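Long-range contacts in trichosurin (Trichosurus vulpecula, PDB 2RA6), which probably binds and carries small hydrophobic molecules in milk whey, as other lipocalins do, and holds 4-ethylphenol in its barrel here: residues 57-65 against 75-83; 106-114 against 125-135. The protein carries 1 engineered substitution. All coordinates share one frame; numbering follows the deposited sequence.

Contact 1: residues 57-65 against 75-83; sequences ESGNLNGFF and PLYLTAFKT. With ETY (4-ethylphenol), chain P.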
loop_
_atom_site.group_PDB
_atom_site.type_symbol
_atom_site.label_atom_id
_atom_site.label_comp_id
_atom_site.label_asym_id
_atom_site.label_seq_id
_atom_site.Cartn_x
_atom_site.Cartn_y
_atom_site.Cartn_z
ATOM N N GLU B 57 13.639 -4.684 17.683
ATOM C CA GLU B 57 14.423 -5.875 17.988
ATOM C C GLU B 57 14.667 -6.688 16.722
ATOM O O GLU B 57 13.722 -7.084 16.039
ATOM C CB GLU B 57 13.703 -6.750 19.017
ATOM C CG GLU B 57 14.412 -8.073 19.287
ATOM C CD GLU B 57 13.572 -9.047 20.092
ATOM O OE1 GLU B 57 14.034 -10.187 20.311
ATOM O OE2 GLU B 57 12.453 -8.677 20.504
ATOM N N SER B 58 15.935 -6.942 16.416
ATOM C CA SER B 58 16.292 -7.710 15.228
ATOM C C SER B 58 15.654 -7.097 13.985
ATOM O O SER B 58 15.248 -7.810 13.067
ATOM C CB SER B 58 15.827 -9.162 15.380
ATOM O OG SER B 58 16.413 -9.770 16.519
ATOM N N GLY B 59 15.563 -5.771 13.966
ATOM C CA GLY B 59 14.973 -5.091 12.830
ATOM C C GLY B 59 13.456 -5.104 12.825
ATOM O O GLY B 59 12.834 -4.443 11.993
ATOM N N ASN B 60 12.852 -5.849 13.746
ATOM C CA ASN B 60 11.394 -5.928 13.819
ATOM C C ASN B 60 10.858 -4.871 14.782
ATOM O O ASN B 60 11.572 -4.413 15.671
ATOM C CB ASN B 60 10.948 -7.317 14.289
ATOM C CG ASN B 60 11.526 -8.437 13.443
ATOM O OD1 ASN B 60 11.495 -8.385 12.215
ATOM N ND2 ASN B 60 12.047 -9.464 14.102
ATOM N N LEU B 61 9.600 -4.482 14.602
ATOM C CA LEU B 61 8.997 -3.479 15.472
ATOM C C LEU B 61 8.023 -4.109 16.455
ATOM O O LEU B 61 6.979 -4.627 16.060
ATOM C CB LEU B 61 8.260 -2.431 14.635
ATOM C CG LEU B 61 9.073 -1.723 13.548
ATOM C CD1 LEU B 61 8.211 -0.664 12.880
ATOM C CD2 LEU B 61 10.315 -1.084 14.167
ATOM N N ASN B 62 8.365 -4.073 17.739
ATOM C CA ASN B 62 7.486 -4.624 18.758
ATOM C C ASN B 62 6.659 -3.479 19.326
ATOM O O ASN B 62 7.175 -2.615 20.036
ATOM C CB ASN B 62 8.296 -5.290 19.873
ATOM C CG ASN B 62 9.076 -6.497 19.383
ATOM O OD1 ASN B 62 8.566 -7.305 18.604
ATOM N ND2 ASN B 62 10.311 -6.634 19.848
ATOM N N GLY B 63 5.372 -3.472 19.000
ATOM C CA GLY B 63 4.511 -2.414 19.476
ATOM C C GLY B 63 3.609 -2.807 20.626
ATOM O O GLY B 63 3.105 -3.929 20.693
ATOM N N PHE B 64 3.433 -1.873 21.550
ATOM C CA PHE B 64 2.565 -2.066 22.694
ATOM C C PHE B 64 1.487 -0.996 22.569
ATOM O O PHE B 64 1.786 0.199 22.574
ATOM C CB PHE B 64 3.357 -1.916 24.004
ATOM C CG PHE B 64 2.500 -1.723 25.224
ATOM C CD1 PHE B 64 1.389 -2.529 25.459
ATOM C CD2 PHE B 64 2.807 -0.724 26.144
ATOM C CE1 PHE B 64 0.594 -2.337 26.589
ATOM C CE2 PHE B 64 2.022 -0.524 27.277
ATOM C CZ PHE B 64 0.910 -1.332 27.502
ATOM N N PHE B 65 0.244 -1.446 22.421
ATOM C CA PHE B 65 -0.920 -0.576 22.271
ATOM C C PHE B 65 -1.942 -0.851 23.369
ATOM O O PHE B 65 -1.859 -1.854 24.083
ATOM C CB PHE B 65 -1.658 -0.851 20.944
ATOM C CG PHE B 65 -0.812 -0.737 19.703
ATOM C CD1 PHE B 65 0.070 -1.752 19.338
ATOM C CD2 PHE B 65 -0.953 0.361 18.856
ATOM C CE1 PHE B 65 0.795 -1.673 18.145
ATOM C CE2 PHE B 65 -0.236 0.446 17.670
ATOM C CZ PHE B 65 0.640 -0.574 17.312
ATOM N N PRO B 75 -4.281 -4.283 27.182
ATOM C CA PRO B 75 -3.018 -4.270 26.445
ATOM C C PRO B 75 -3.102 -5.078 25.151
ATOM O O PRO B 75 -3.823 -6.076 25.067
ATOM C CB PRO B 75 -2.034 -4.877 27.442
ATOM C CG PRO B 75 -2.600 -4.459 28.761
ATOM C CD PRO B 75 -4.065 -4.752 28.562
ATOM N N LEU B 76 -2.364 -4.624 24.144
ATOM C CA LEU B 76 -2.311 -5.282 22.847
ATOM C C LEU B 76 -0.865 -5.233 22.382
ATOM O O LEU B 76 -0.317 -4.154 22.152
ATOM C CB LEU B 76 -3.207 -4.555 21.837
ATOM C CG LEU B 76 -3.164 -5.052 20.387
ATOM C CD1 LEU B 76 -3.687 -6.478 20.319
ATOM C CD2 LEU B 76 -3.998 -4.139 19.497
ATOM N N TYR B 77 -0.245 -6.401 22.262
ATOM C CA TYR B 77 1.142 -6.489 21.824
ATOM C C TYR B 77 1.206 -7.075 20.429
ATOM O O TYR B 77 0.661 -8.146 20.171
ATOM C CB TYR B 77 1.956 -7.360 22.784
ATOM C CG TYR B 77 2.066 -6.789 24.180
ATOM C CD1 TYR B 77 1.084 -7.041 25.139
ATOM C CD2 TYR B 77 3.137 -5.973 24.531
ATOM C CE1 TYR B 77 1.169 -6.494 26.422
ATOM C CE2 TYR B 77 3.234 -5.420 25.804
ATOM C CZ TYR B 77 2.250 -5.682 26.739
ATOM O OH TYR B 77 2.345 -5.133 27.997
ATOM N N LEU B 78 1.871 -6.371 19.525
ATOM C CA LEU B 78 1.992 -6.844 18.156
ATOM C C LEU B 78 3.412 -6.667 17.671
ATOM O O LEU B 78 4.148 -5.822 18.176
ATOM C CB LEU B 78 1.052 -6.061 17.245
ATOM C CG LEU B 78 -0.442 -6.233 17.523
ATOM C CD1 LEU B 78 -1.215 -5.151 16.801
ATOM C CD2 LEU B 78 -0.891 -7.623 17.088
ATOM N N THR B 79 3.800 -7.472 16.694
ATOM C CA THR B 79 5.131 -7.368 16.130
ATOM C C THR B 79 5.025 -7.246 14.618
ATOM O O THR B 79 4.375 -8.065 13.960
ATOM C CB THR B 79 5.999 -8.599 16.468
ATOM O OG1 THR B 79 6.234 -8.648 17.882
ATOM C CG2 THR B 79 7.335 -8.519 15.740
ATOM N N ALA B 80 5.639 -6.197 14.082
ATOM C CA ALA B 80 5.673 -5.963 12.641
ATOM C C ALA B 80 7.059 -6.421 12.220
ATOM O O ALA B 80 8.067 -5.840 12.631
ATOM C CB ALA B 80 5.484 -4.485 12.334
ATOM N N PHE B 81 7.114 -7.473 11.416
ATOM C CA PHE B 81 8.396 -8.017 10.980
ATOM C C PHE B 81 8.973 -7.309 9.764
ATOM O O PHE B 81 8.246 -6.929 8.848
ATOM C CB PHE B 81 8.255 -9.514 10.699
ATOM C CG PHE B 81 7.839 -10.310 11.901
ATOM C CD1 PHE B 81 6.500 -10.402 12.269
ATOM C CD2 PHE B 81 8.794 -10.947 12.684
ATOM C CE1 PHE B 81 6.117 -11.118 13.402
ATOM C CE2 PHE B 81 8.424 -11.664 13.816
ATOM C CZ PHE B 81 7.082 -11.751 14.178
ATOM N N LYS B 82 10.288 -7.131 9.760
ATOM C CA LYS B 82 10.951 -6.462 8.650
ATOM C C LYS B 82 10.881 -7.303 7.381
ATOM O O LYS B 82 10.720 -8.525 7.434
ATOM C CB LYS B 82 12.416 -6.183 8.997
ATOM C CG LYS B 82 13.247 -7.439 9.195
ATOM C CD LYS B 82 14.705 -7.100 9.454
ATOM C CE LYS B 82 15.558 -8.357 9.526
ATOM N NZ LYS B 82 15.128 -9.266 10.623
ATOM N N THR B 83 10.988 -6.636 6.240
ATOM C CA THR B 83 10.961 -7.310 4.948
ATOM C C THR B 83 12.264 -6.979 4.237
ATOM O O THR B 83 13.125 -6.303 4.798
ATOM C CB THR B 83 9.792 -6.816 4.075
ATOM O OG1 THR B 83 10.024 -5.455 3.695
ATOM C CG2 THR B 83 8.479 -6.909 4.840
HETATM C C8 ETY P . 1.733 1.227 14.204
HETATM C C7 ETY P . 2.909 0.482 13.565
HETATM C CG ETY P . 3.297 -0.777 14.292
HETATM C C3 ETY P . 2.548 -1.972 14.134
HETATM C C2 ETY P . 2.912 -3.154 14.814
HETATM C C5 ETY P . 4.431 -0.797 15.158
HETATM C C6 ETY P . 4.802 -1.975 15.844
HETATM C C1 ETY P . 4.036 -3.150 15.665
HETATM O O1 ETY P . 4.392 -4.297 16.323
#

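Contact 2: residues 106-114 against 125-135; sequences PNEYAKFIF and VANLFGRTPNL. With ETY (4-ethylphenol), chain P.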
loop_
_atom_site.group_PDB
_atom_site.type_symbol
_atom_site.label_atom_id
_atom_site.label_comp_id
_atom_site.label_asym_id
_atom_site.label_seq_id
_atom_site.Cartn_x
_atom_site.Cartn_y
_atom_site.Cartn_z
ATOM N N PRO B 106 11.718 12.176 12.036
ATOM C CA PRO B 106 11.703 10.941 12.829
ATOM C C PRO B 106 11.690 11.064 14.346
ATOM O O PRO B 106 11.199 10.169 15.034
ATOM C CB PRO B 106 12.927 10.184 12.312
ATOM C CG PRO B 106 13.853 11.282 11.899
ATOM C CD PRO B 106 12.923 12.232 11.189
ATOM N N ASN B 107 12.217 12.168 14.868
ATOM C CA ASN B 107 12.251 12.370 16.312
ATOM C C ASN B 107 11.022 13.132 16.795
ATOM O O ASN B 107 10.783 13.241 17.998
ATOM C CB ASN B 107 13.510 13.144 16.709
ATOM C CG ASN B 107 13.795 13.068 18.197
ATOM O OD1 ASN B 107 14.563 13.867 18.736
ATOM N ND2 ASN B 107 13.187 12.095 18.870
ATOM N N GLU B 108 10.250 13.663 15.852
ATOM C CA GLU B 108 9.054 14.424 16.189
ATOM C C GLU B 108 7.761 13.642 15.962
ATOM O O GLU B 108 6.838 13.718 16.772
ATOM C CB GLU B 108 9.009 15.728 15.385
ATOM C CG GLU B 108 9.991 16.802 15.852
ATOM C CD GLU B 108 9.822 18.116 15.100
ATOM O OE1 GLU B 108 8.666 18.491 14.807
ATOM O OE2 GLU B 108 10.839 18.785 14.816
ATOM N N TYR B 109 7.691 12.895 14.865
ATOM C CA TYR B 109 6.491 12.123 14.563
ATOM C C TYR B 109 6.805 10.888 13.742
ATOM O O TYR B 109 7.891 10.755 13.186
ATOM C CB TYR B 109 5.480 12.988 13.794
ATOM C CG TYR B 109 5.779 13.173 12.313
ATOM C CD1 TYR B 109 5.300 12.266 11.361
ATOM C CD2 TYR B 109 6.542 14.247 11.863
ATOM C CE1 TYR B 109 5.572 12.427 10.001
ATOM C CE2 TYR B 109 6.820 14.416 10.504
ATOM C CZ TYR B 109 6.336 13.506 9.581
ATOM O OH TYR B 109 6.619 13.660 8.236
ATOM N N ALA B 110 5.835 9.984 13.678
ATOM C CA ALA B 110 5.963 8.772 12.892
ATOM C C ALA B 110 4.641 8.557 12.176
ATOM O O ALA B 110 3.565 8.718 12.763
ATOM C CB ALA B 110 6.266 7.579 13.789
ATOM N N LYS B 111 4.726 8.217 10.896
ATOM C CA LYS B 111 3.539 7.941 10.103
ATOM C C LYS B 111 3.603 6.479 9.692
ATOM O O LYS B 111 4.613 6.014 9.162
ATOM C CB LYS B 111 3.520 8.832 8.861
ATOM C CG LYS B 111 2.352 8.585 7.925
ATOM C CD LYS B 111 2.463 9.477 6.693
ATOM C CE LYS B 111 1.353 9.199 5.699
ATOM N NZ LYS B 111 1.491 10.070 4.497
ATOM N N PHE B 112 2.538 5.743 9.970
ATOM C CA PHE B 112 2.483 4.342 9.586
ATOM C C PHE B 112 1.247 4.121 8.741
ATOM O O PHE B 112 0.133 4.430 9.166
ATOM C CB PHE B 112 2.420 3.438 10.816
ATOM C CG PHE B 112 3.750 3.234 11.487
ATOM C CD1 PHE B 112 4.666 2.311 10.986
ATOM C CD2 PHE B 112 4.081 3.958 12.621
ATOM C CE1 PHE B 112 5.895 2.110 11.611
ATOM C CE2 PHE B 112 5.308 3.764 13.252
ATOM C CZ PHE B 112 6.212 2.838 12.745
ATOM N N ILE B 113 1.453 3.604 7.538
ATOM C CA ILE B 113 0.344 3.311 6.642
ATOM C C ILE B 113 0.177 1.804 6.610
ATOM O O ILE B 113 1.119 1.066 6.316
ATOM C CB ILE B 113 0.607 3.808 5.208
ATOM C CG1 ILE B 113 0.889 5.311 5.212
ATOM C CG2 ILE B 113 -0.597 3.487 4.322
ATOM C CD1 ILE B 113 -0.238 6.157 5.768
ATOM N N PHE B 114 -1.029 1.357 6.936
ATOM C CA PHE B 114 -1.362 -0.060 6.938
ATOM C C PHE B 114 -2.232 -0.399 5.751
ATOM O O PHE B 114 -3.266 0.230 5.540
ATOM C CB PHE B 114 -2.166 -0.427 8.185
ATOM C CG PHE B 114 -1.351 -0.549 9.425
ATOM C CD1 PHE B 114 -1.084 -1.799 9.964
ATOM C CD2 PHE B 114 -0.842 0.577 10.055
ATOM C CE1 PHE B 114 -0.318 -1.926 11.115
ATOM C CE2 PHE B 114 -0.076 0.457 11.206
ATOM C CZ PHE B 114 0.185 -0.794 11.734
ATOM N N VAL B 125 -5.333 2.073 6.487
ATOM C CA VAL B 125 -5.459 2.704 7.789
ATOM C C VAL B 125 -4.156 3.466 7.970
ATOM O O VAL B 125 -3.074 2.886 7.900
ATOM C CB VAL B 125 -5.610 1.669 8.938
ATOM C CG1 VAL B 125 -5.717 2.388 10.276
ATOM C CG2 VAL B 125 -6.853 0.812 8.712
ATOM N N ALA B 126 -4.267 4.770 8.172
ATOM C CA ALA B 126 -3.098 5.611 8.358
ATOM C C ALA B 126 -3.043 6.049 9.813
ATOM O O ALA B 126 -4.052 6.435 10.400
ATOM C CB ALA B 126 -3.179 6.823 7.439
ATOM N N ASN B 127 -1.851 5.979 10.390
ATOM C CA ASN B 127 -1.652 6.345 11.783
ATOM C C ASN B 127 -0.607 7.444 11.898
ATOM O O ASN B 127 0.443 7.354 11.273
ATOM C CB ASN B 127 -1.144 5.132 12.577
ATOM C CG ASN B 127 -2.141 3.986 12.626
ATOM O OD1 ASN B 127 -2.723 3.708 13.673
ATOM N ND2 ASN B 127 -2.335 3.313 11.497
ATOM N N LEU B 128 -0.902 8.477 12.680
ATOM C CA LEU B 128 0.060 9.549 12.914
ATOM C C LEU B 128 0.386 9.525 14.406
ATOM O O LEU B 128 -0.495 9.727 15.252
ATOM C CB LEU B 128 -0.520 10.912 12.532
ATOM C CG LEU B 128 0.440 12.098 12.713
ATOM C CD1 LEU B 128 1.620 11.995 11.767
ATOM C CD2 LEU B 128 -0.326 13.408 12.470
ATOM N N PHE B 129 1.655 9.256 14.720
ATOM C CA PHE B 129 2.109 9.192 16.108
ATOM C C PHE B 129 2.976 10.382 16.476
ATOM O O PHE B 129 3.757 10.870 15.654
ATOM C CB PHE B 129 2.966 7.952 16.370
ATOM C CG PHE B 129 2.279 6.645 16.118
ATOM C CD1 PHE B 129 0.892 6.534 16.127
ATOM C CD2 PHE B 129 3.042 5.502 15.943
ATOM C CE1 PHE B 129 0.281 5.293 15.966
ATOM C CE2 PHE B 129 2.448 4.262 15.784
ATOM C CZ PHE B 129 1.060 4.157 15.796
ATOM N N GLY B 130 2.848 10.817 17.723
ATOM C CA GLY B 130 3.646 11.924 18.222
ATOM C C GLY B 130 4.367 11.519 19.494
ATOM O O GLY B 130 4.007 10.523 20.132
ATOM N N ARG B 131 5.403 12.276 19.855
ATOM C CA ARG B 131 6.159 12.004 21.080
ATOM C C ARG B 131 5.316 12.332 22.302
ATOM O O ARG B 131 5.554 11.807 23.397
ATOM C CB ARG B 131 7.445 12.839 21.127
ATOM C CG ARG B 131 8.536 12.352 20.200
ATOM C CD ARG B 131 8.848 10.893 20.457
ATOM N NE ARG B 131 10.050 10.465 19.758
ATOM C CZ ARG B 131 10.520 9.223 19.772
ATOM N NH1 ARG B 131 9.883 8.279 20.455
ATOM N NH2 ARG B 131 11.633 8.927 19.110
ATOM N N THR B 132 4.340 13.217 22.105
ATOM C CA THR B 132 3.427 13.629 23.158
ATOM C C THR B 132 2.000 13.458 22.617
ATOM O O THR B 132 1.816 13.127 21.436
ATOM C CB THR B 132 3.681 15.099 23.593
ATOM O OG1 THR B 132 3.281 15.993 22.548
ATOM C CG2 THR B 132 5.169 15.318 23.892
ATOM N N PRO B 133 0.977 13.690 23.456
ATOM C CA PRO B 133 -0.426 13.539 23.051
ATOM C C PRO B 133 -0.922 14.306 21.832
ATOM O O PRO B 133 -1.950 13.951 21.257
ATOM C CB PRO B 133 -1.194 13.933 24.310
ATOM C CG PRO B 133 -0.260 13.553 25.405
ATOM C CD PRO B 133 1.054 14.058 24.883
ATOM N N ASN B 134 -0.212 15.354 21.436
ATOM C CA ASN B 134 -0.651 16.144 20.288
ATOM C C ASN B 134 0.532 16.454 19.378
ATOM O O ASN B 134 1.683 16.230 19.746
ATOM C CB ASN B 134 -1.287 17.452 20.776
ATOM C CG ASN B 134 -2.383 17.965 19.846
ATOM O OD1 ASN B 134 -2.419 17.639 18.657
ATOM N ND2 ASN B 134 -3.274 18.791 20.390
ATOM N N LEU B 135 0.241 16.967 18.185
ATOM C CA LEU B 135 1.273 17.332 17.216
ATOM C C LEU B 135 0.957 18.697 16.614
ATOM O O LEU B 135 -0.183 19.150 16.670
ATOM C CB LEU B 135 1.356 16.295 16.089
ATOM C CG LEU B 135 2.120 15.006 16.408
ATOM C CD1 LEU B 135 1.877 13.983 15.314
ATOM C CD2 LEU B 135 3.604 15.308 16.542
HETATM C C8 ETY P . 1.733 1.227 14.204
HETATM C C7 ETY P . 2.909 0.482 13.565
HETATM C CG ETY P . 3.297 -0.777 14.292
HETATM C C3 ETY P . 2.548 -1.972 14.134
HETATM C C2 ETY P . 2.912 -3.154 14.814
HETATM C C5 ETY P . 4.431 -0.797 15.158
HETATM C C6 ETY P . 4.802 -1.975 15.844
HETATM C C1 ETY P . 4.036 -3.150 15.665
HETATM O O1 ETY P . 4.392 -4.297 16.323
#

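Contact 1: residues 57-65 against 75-83
Asn62 and Thr79 share a first torsion: CG of Asn62 (chi1 -65°) and OG1 of Thr79 (chi1 -66°) both lie anti to their own carbonyl carbons, setting the polar groups side by side. Thr79 OG1 donates to Asn62 OD1 at 2.8 Å, somewhat tilted from the carbonyl plane, while Asn62 ND2 reaches Glu57 OE2 at 3.0 Å. A leucine in place of Asn62 would probably leave both the Thr79 hydroxyl and the Glu57 carboxylate without this shared mate. Further along the same outward face, the Phe64 and Tyr77 rings lie near parallel (15°) but barely overlap, Phe64 CD1 sitting 3.4 Å from Tyr77 CE2. These strands, 60-69 and 72-82, form an antiparallel hairpin of the lipocalin barrel. The opposite face carries Leu61, Phe65, Leu76, Leu78 and Ala80, and all but Leu76 line the 4-ethylphenol pocket; apolar side chains suit the ligand's hydrocarbon part, and Ala80 CB lies 3.8 Å from its C2. Gly63 suits its place because a CB there would collide with the phenol ring, and its N is 3.0 Å from the phenol O1, whose modelled position is less certain. At the end of strand 72-82 the Lys82 side chain bends at its last torsion, and NZ bonds Ser58 O of the type I' turn 57-60 at 2.8 Å.

Contact 2: residues 106-114 against 125-135
The hairpin of strands 109-118 and 121-130 forms part of the lipocalin barrel wall, and its inward face brings Phe112, Phe114 and Phe129 around the ethyl end of 4-ethylphenol. Ligand C7 lies over the centre of the Phe112 ring, 3.5 Å from its CG. Phe114 and Phe129 instead offer ring edges, with Phe129 CZ 3.4 Å from ligand C8. Rings suit this place, giving a small alkyl group broad apolar surfaces. Phe112 CD2 also meets Phe129 CE2 at 3.6 Å, the planes inclined at 49°, which probably restricts the turning of both rings. Between the strands Phe129 N bonds Ala110 O at 2.8 Å. On the outward face Ile113 CD1 presses tightly on Ala126 CB (3.4 Å), Tyr109 CD1 touches Leu128 CD1 (3.7 Å), and Phe143 of helix 137-148 covers Ala126 and Leu128. Gly130 is fitting here because a CB would run into Leu135. Past the strand end, Arg131 bends at its second torsion (chi2 -55°), turning the guanidinium edge to Asn107 O, a weak bond from NE of 3.4 Å. Its NH1 holds His27 O and its charge meets the Trp28 ring, the arginine-on-tryptophan pairing that closes one end of the barrel in lipocalins.

Contacts 1 and 2 are two antiparallel hairpins of one continuous sheet, separated by strands 88-92 and 96-102, with centres about 16 Å apart. Both turn mainly apolar residues to the cavity, with Asn127 a polar exception in contact 2, and share 4-ethylphenol: 57-65 against 75-83 faces its hydroxyl end with backbone polar groups, whereas 106-114 against 125-135 meets the ethyl end with aromatic rings. They touch directly where Leu61 CD1 packs 3.8 Å from Phe112 CE1. Contact 2 lies nearer the middle of the chain and is more buried, its inner face in the barrel interior and part of its largely apolar outer face under helix 137-148. Contact 1 is more peripheral, and its outward face accordingly mixes amide, hydroxyl and solvent-accessible aromatic groups.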